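Long-range contacts in ATP-citrate lyase beta-subunit (Chlorobium limicola, PDB 6HXJ), which probably catalyses, as a subunit of ATP-citrate lyase, the ATP-driven cleavage of citrate with CoA into oxaloacetate and acetyl-CoA: residues G115-I120 with V135-I140; E104-I109 with E188-V193. All blocks are in the same frame, centred on the assembly; numbering follows the deposited sequence.

Contact 1 (G115-I120 with V135-I140); sequences GAELLI and VRRIQI
Leu118 and Ile140 form the apolar centre, with CB of Leu118 lying 3.8 Å from CD1 of Ile140. Ile138 CG1 comes up to the same Leu118 CB at 4.3 Å. Helix 163-181 packs on this face, with Cys172 against Leu118 and Ile176 against Ile140. Further along, Ile120 crosses Arg136 at about a right angle and its CG2 meets Arg136 CB.

The backbones pair as regular antiparallel strands within the ATP-grasp domain. Residues 136-141 form an outermost strand of this sheet within the chain. Six N-H...O bonds join three hydrogen-bonded pairs; Arg136 N to Ile120 O, at 2.9 Å, is the straightest (166°).

On the other face, Leu119 CD2 touches Val135 CG1 at 3.8 Å. Leu119 also runs alongside Arg137, its CD2 3.6 Å from Arg137 NH2, and both side chains touch Trp132. Glu117 OE1 lies over one face of the Arg137 guanidinium. The resulting salt bridge is long, 3.9 Å from Glu117 OE1 to Arg137 NH1, and no N-H points at the oxygen. Gln139 bends at chi2 (72°), which brings its CD to 3.2 Å from Ala116 O without a hydrogen bond to that oxygen. Its OE1 is instead hydrogen-bonded to Asn112 ND2.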
# COMPACT_ATOMS: atom_id res chain seq x y z
N GLY A 115 33.11 5.57 -58.04
CA GLY A 115 33.45 4.17 -57.82
C GLY A 115 34.95 4.17 -57.68
O GLY A 115 35.52 4.93 -56.87
N ALA A 116 35.61 3.31 -58.46
CA ALA A 116 37.05 3.23 -58.47
C ALA A 116 37.60 3.19 -59.87
O ALA A 116 36.86 3.17 -60.85
CB ALA A 116 37.42 1.95 -57.72
N GLU A 117 38.92 3.22 -59.97
CA GLU A 117 39.64 3.15 -61.23
C GLU A 117 40.72 2.08 -61.10
O GLU A 117 41.47 2.09 -60.12
CB GLU A 117 40.28 4.49 -61.55
CG GLU A 117 40.66 4.66 -63.01
CD GLU A 117 41.24 6.02 -63.36
OE1 GLU A 117 42.11 6.51 -62.62
OE2 GLU A 117 40.80 6.59 -64.39
N LEU A 118 40.76 1.14 -62.06
CA LEU A 118 41.74 0.08 -62.06
C LEU A 118 42.79 0.42 -63.08
O LEU A 118 42.48 0.56 -64.26
CB LEU A 118 41.07 -1.26 -62.34
CG LEU A 118 41.95 -2.51 -62.38
CD1 LEU A 118 42.58 -2.83 -61.03
CD2 LEU A 118 41.17 -3.68 -62.87
N LEU A 119 44.03 0.62 -62.63
CA LEU A 119 45.15 0.94 -63.50
C LEU A 119 45.98 -0.33 -63.62
O LEU A 119 46.27 -0.98 -62.61
CB LEU A 119 45.98 2.12 -62.94
CG LEU A 119 45.49 3.54 -63.30
CD1 LEU A 119 44.25 3.89 -62.56
CD2 LEU A 119 46.53 4.57 -62.97
N ILE A 120 46.32 -0.71 -64.86
CA ILE A 120 47.10 -1.91 -65.12
C ILE A 120 48.31 -1.62 -66.03
O ILE A 120 48.20 -0.86 -66.99
CB ILE A 120 46.21 -3.08 -65.65
CG1 ILE A 120 46.94 -4.43 -65.56
CG2 ILE A 120 45.63 -2.82 -67.07
CD1 ILE A 120 46.06 -5.58 -65.72
N VAL A 135 50.33 2.26 -69.05
CA VAL A 135 49.20 2.13 -68.12
C VAL A 135 47.85 2.29 -68.83
O VAL A 135 47.56 3.31 -69.46
CB VAL A 135 49.33 3.06 -66.89
CG1 VAL A 135 48.09 3.02 -66.02
CG2 VAL A 135 50.56 2.72 -66.06
N ARG A 136 47.05 1.23 -68.72
CA ARG A 136 45.68 1.15 -69.22
C ARG A 136 44.77 1.19 -68.01
O ARG A 136 44.96 0.44 -67.04
CB ARG A 136 45.46 -0.10 -70.10
CG ARG A 136 46.39 -0.19 -71.32
CD ARG A 136 46.27 1.02 -72.23
NE ARG A 136 47.32 1.05 -73.25
CZ ARG A 136 47.66 2.14 -73.93
NH1 ARG A 136 48.62 2.08 -74.85
NH2 ARG A 136 47.05 3.29 -73.70
N ARG A 137 43.85 2.13 -68.02
CA ARG A 137 42.97 2.34 -66.91
C ARG A 137 41.52 2.22 -67.30
O ARG A 137 41.12 2.70 -68.36
CB ARG A 137 43.25 3.68 -66.21
CG ARG A 137 43.41 4.89 -67.12
CD ARG A 137 43.45 6.19 -66.34
NE ARG A 137 44.77 6.45 -65.76
CZ ARG A 137 45.12 7.60 -65.18
NH1 ARG A 137 44.26 8.60 -65.09
NH2 ARG A 137 46.35 7.75 -64.68
N ILE A 138 40.73 1.56 -66.45
CA ILE A 138 39.28 1.49 -66.63
C ILE A 138 38.59 2.02 -65.39
O ILE A 138 39.12 1.87 -64.29
CB ILE A 138 38.67 0.14 -67.10
CG1 ILE A 138 38.84 -0.98 -66.06
CG2 ILE A 138 39.16 -0.26 -68.46
CD1 ILE A 138 37.54 -1.51 -65.56
N GLN A 139 37.42 2.63 -65.55
CA GLN A 139 36.65 3.16 -64.44
C GLN A 139 35.55 2.16 -64.07
O GLN A 139 34.71 1.82 -64.90
CB GLN A 139 36.08 4.53 -64.79
CG GLN A 139 34.94 5.03 -63.88
CD GLN A 139 35.40 5.42 -62.53
OE1 GLN A 139 36.53 5.86 -62.34
NE2 GLN A 139 34.53 5.29 -61.56
N ILE A 140 35.60 1.66 -62.83
CA ILE A 140 34.62 0.74 -62.29
C ILE A 140 33.55 1.57 -61.62
O ILE A 140 33.81 2.18 -60.59
CB ILE A 140 35.24 -0.32 -61.34
CG1 ILE A 140 36.23 -1.21 -62.10
CG2 ILE A 140 34.16 -1.17 -60.66
CD1 ILE A 140 37.41 -1.43 -61.41

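Contact 2 (E104-I109 with E188-V193)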
# COMPACT_ATOMS: atom_id res chain seq x y z
N GLU A 104 57.52 -8.56 -63.88
CA GLU A 104 56.87 -7.67 -62.91
C GLU A 104 55.77 -6.84 -63.57
O GLU A 104 55.95 -6.37 -64.70
CB GLU A 104 57.89 -6.74 -62.25
CG GLU A 104 59.04 -7.47 -61.57
CD GLU A 104 60.10 -6.64 -60.87
OE1 GLU A 104 60.38 -5.50 -61.32
OE2 GLU A 104 60.69 -7.15 -59.89
N PHE A 105 54.63 -6.65 -62.86
CA PHE A 105 53.50 -5.90 -63.37
C PHE A 105 53.01 -4.91 -62.31
O PHE A 105 53.32 -5.04 -61.11
CB PHE A 105 52.34 -6.85 -63.75
CG PHE A 105 52.65 -8.07 -64.57
CD1 PHE A 105 53.37 -7.96 -65.77
CD2 PHE A 105 52.16 -9.31 -64.21
CE1 PHE A 105 53.66 -9.10 -66.53
CE2 PHE A 105 52.42 -10.44 -64.99
CZ PHE A 105 53.18 -10.33 -66.15
N TYR A 106 52.21 -3.94 -62.75
CA TYR A 106 51.61 -2.97 -61.85
C TYR A 106 50.09 -3.09 -61.90
O TYR A 106 49.51 -3.22 -62.97
CB TYR A 106 52.07 -1.55 -62.22
CG TYR A 106 51.40 -0.43 -61.44
CD1 TYR A 106 51.74 -0.18 -60.12
CD2 TYR A 106 50.47 0.40 -62.05
CE1 TYR A 106 51.13 0.85 -59.40
CE2 TYR A 106 49.84 1.43 -61.34
CZ TYR A 106 50.18 1.66 -60.02
OH TYR A 106 49.59 2.68 -59.31
N VAL A 107 49.48 -3.12 -60.71
CA VAL A 107 48.04 -3.15 -60.48
C VAL A 107 47.74 -2.19 -59.35
O VAL A 107 48.41 -2.20 -58.34
CB VAL A 107 47.42 -4.54 -60.13
CG1 VAL A 107 45.94 -4.39 -59.80
CG2 VAL A 107 47.63 -5.58 -61.22
N SER A 108 46.72 -1.37 -59.52
CA SER A 108 46.24 -0.47 -58.49
C SER A 108 44.80 -0.17 -58.76
O SER A 108 44.40 -0.00 -59.92
CB SER A 108 47.04 0.82 -58.42
OG SER A 108 46.78 1.68 -59.52
N ILE A 109 44.02 -0.10 -57.69
CA ILE A 109 42.60 0.26 -57.69
C ILE A 109 42.43 1.45 -56.71
O ILE A 109 42.73 1.31 -55.53
CB ILE A 109 41.66 -0.96 -57.47
CG1 ILE A 109 40.20 -0.55 -57.46
CG2 ILE A 109 42.02 -1.81 -56.26
CD1 ILE A 109 39.28 -1.52 -58.16
N GLU A 188 47.50 -0.74 -53.98
CA GLU A 188 48.55 -0.61 -54.98
C GLU A 188 49.52 -1.78 -54.85
O GLU A 188 50.09 -2.00 -53.78
CB GLU A 188 49.28 0.74 -54.86
CG GLU A 188 50.04 1.13 -56.12
CD GLU A 188 51.46 1.64 -55.93
OE1 GLU A 188 52.26 0.98 -55.23
OE2 GLU A 188 51.79 2.69 -56.54
N ILE A 189 49.65 -2.57 -55.92
CA ILE A 189 50.54 -3.73 -55.99
C ILE A 189 51.60 -3.47 -57.08
O ILE A 189 51.28 -3.39 -58.27
CB ILE A 189 49.78 -5.06 -56.21
CG1 ILE A 189 48.75 -5.32 -55.08
CG2 ILE A 189 50.77 -6.22 -56.36
CD1 ILE A 189 47.76 -6.42 -55.35
N ASN A 190 52.84 -3.29 -56.66
CA ASN A 190 53.94 -3.04 -57.56
C ASN A 190 55.20 -3.53 -56.91
O ASN A 190 55.69 -2.90 -55.97
CB ASN A 190 54.06 -1.55 -57.95
CG ASN A 190 55.03 -1.30 -59.08
OD1 ASN A 190 54.97 -1.93 -60.15
ND2 ASN A 190 55.94 -0.37 -58.86
N PRO A 191 55.71 -4.71 -57.34
CA PRO A 191 55.21 -5.50 -58.46
C PRO A 191 54.30 -6.67 -58.13
O PRO A 191 54.34 -7.24 -57.04
CB PRO A 191 56.51 -6.02 -59.10
CG PRO A 191 57.46 -6.18 -57.93
CD PRO A 191 56.97 -5.26 -56.81
N LEU A 192 53.49 -7.02 -59.13
CA LEU A 192 52.69 -8.23 -59.16
C LEU A 192 53.57 -9.11 -60.07
O LEU A 192 53.68 -8.89 -61.29
CB LEU A 192 51.27 -8.00 -59.76
CG LEU A 192 50.46 -9.30 -60.05
CD1 LEU A 192 49.95 -9.94 -58.77
CD2 LEU A 192 49.36 -9.07 -61.07
N VAL A 193 54.30 -10.03 -59.45
CA VAL A 193 55.25 -10.86 -60.18
C VAL A 193 54.64 -12.17 -60.66
O VAL A 193 53.68 -12.68 -60.07
CB VAL A 193 56.57 -11.08 -59.39
CG1 VAL A 193 57.22 -9.75 -59.02
CG2 VAL A 193 56.36 -11.95 -58.16
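Tyr106 presents its ring edge to Asn190 and Glu188. Its CD1 lies 3.5 Å from Asn190 CB, and its CE1 lies 3.5 Å from Glu188 CG. The ring plane stands 84° from the Asn190 amide. It makes the same angle with the Glu188 carboxylate, whose carbon CD lies at the ring edge. Ser108 OG donates a hydrogen bond of 3.0 Å to Tyr106 OH, tying down the far end of the ring. Asn190 ND2 is hydrogen-bonded to Gly125 O.

One face of the sheet carries Phe105, Val107, Ile189 and Leu192. Here the Val107 and Leu192 side chains lie side by side, with CG2 of Val107 3.9 Å from CD2 of Leu192. Leu175 of helix 163-181 packs on Val107 and Ile189, and Phe160 meets the Phe105 ring edge-to-face.

Val107 and Ile189 are joined by two backbone bonds, the one from Val107 N to Ile189 O being nearly straight (172°). Leu192 N gives Phe105 O a bond of 2.8 Å, but the return bond from Phe105 N to Leu192 O is weak. Near that end, Glu104 lies alongside both Pro191 and Val193, its CB 3.5 Å from Pro191 CB.

Between the two bonded pairs, segment 188-193 turns a corner at Asn190, and the next peptide bond, before Pro191, is cis. The one-residue slip in register between Phe105 and Val107 is a beta bulge in the antiparallel sheet of the ATP-grasp domain.

Overall arrangement
Of the strands in these contacts, 104-112 comes first from the N terminus and turns directly into strand 115-121. Contact 1 then closes a short, mostly loop excursion by bringing in strand 136-141. The chain continues through helices 148-158 and 163-181 before strand 184-195 returns to strand 104-112 and closes contact 2. The whole of contact 1 therefore falls within the longer loop of contact 2. All four strands are consecutive in one sheet, in the order 136-141, 115-121, 104-112, 184-195. The two contacts join directly through a probable hydrogen bond of 2.8 Å from Leu119 N to Ser108 O. Ile140 also packs on Ile109, and helix 163-181 packs against both contacts.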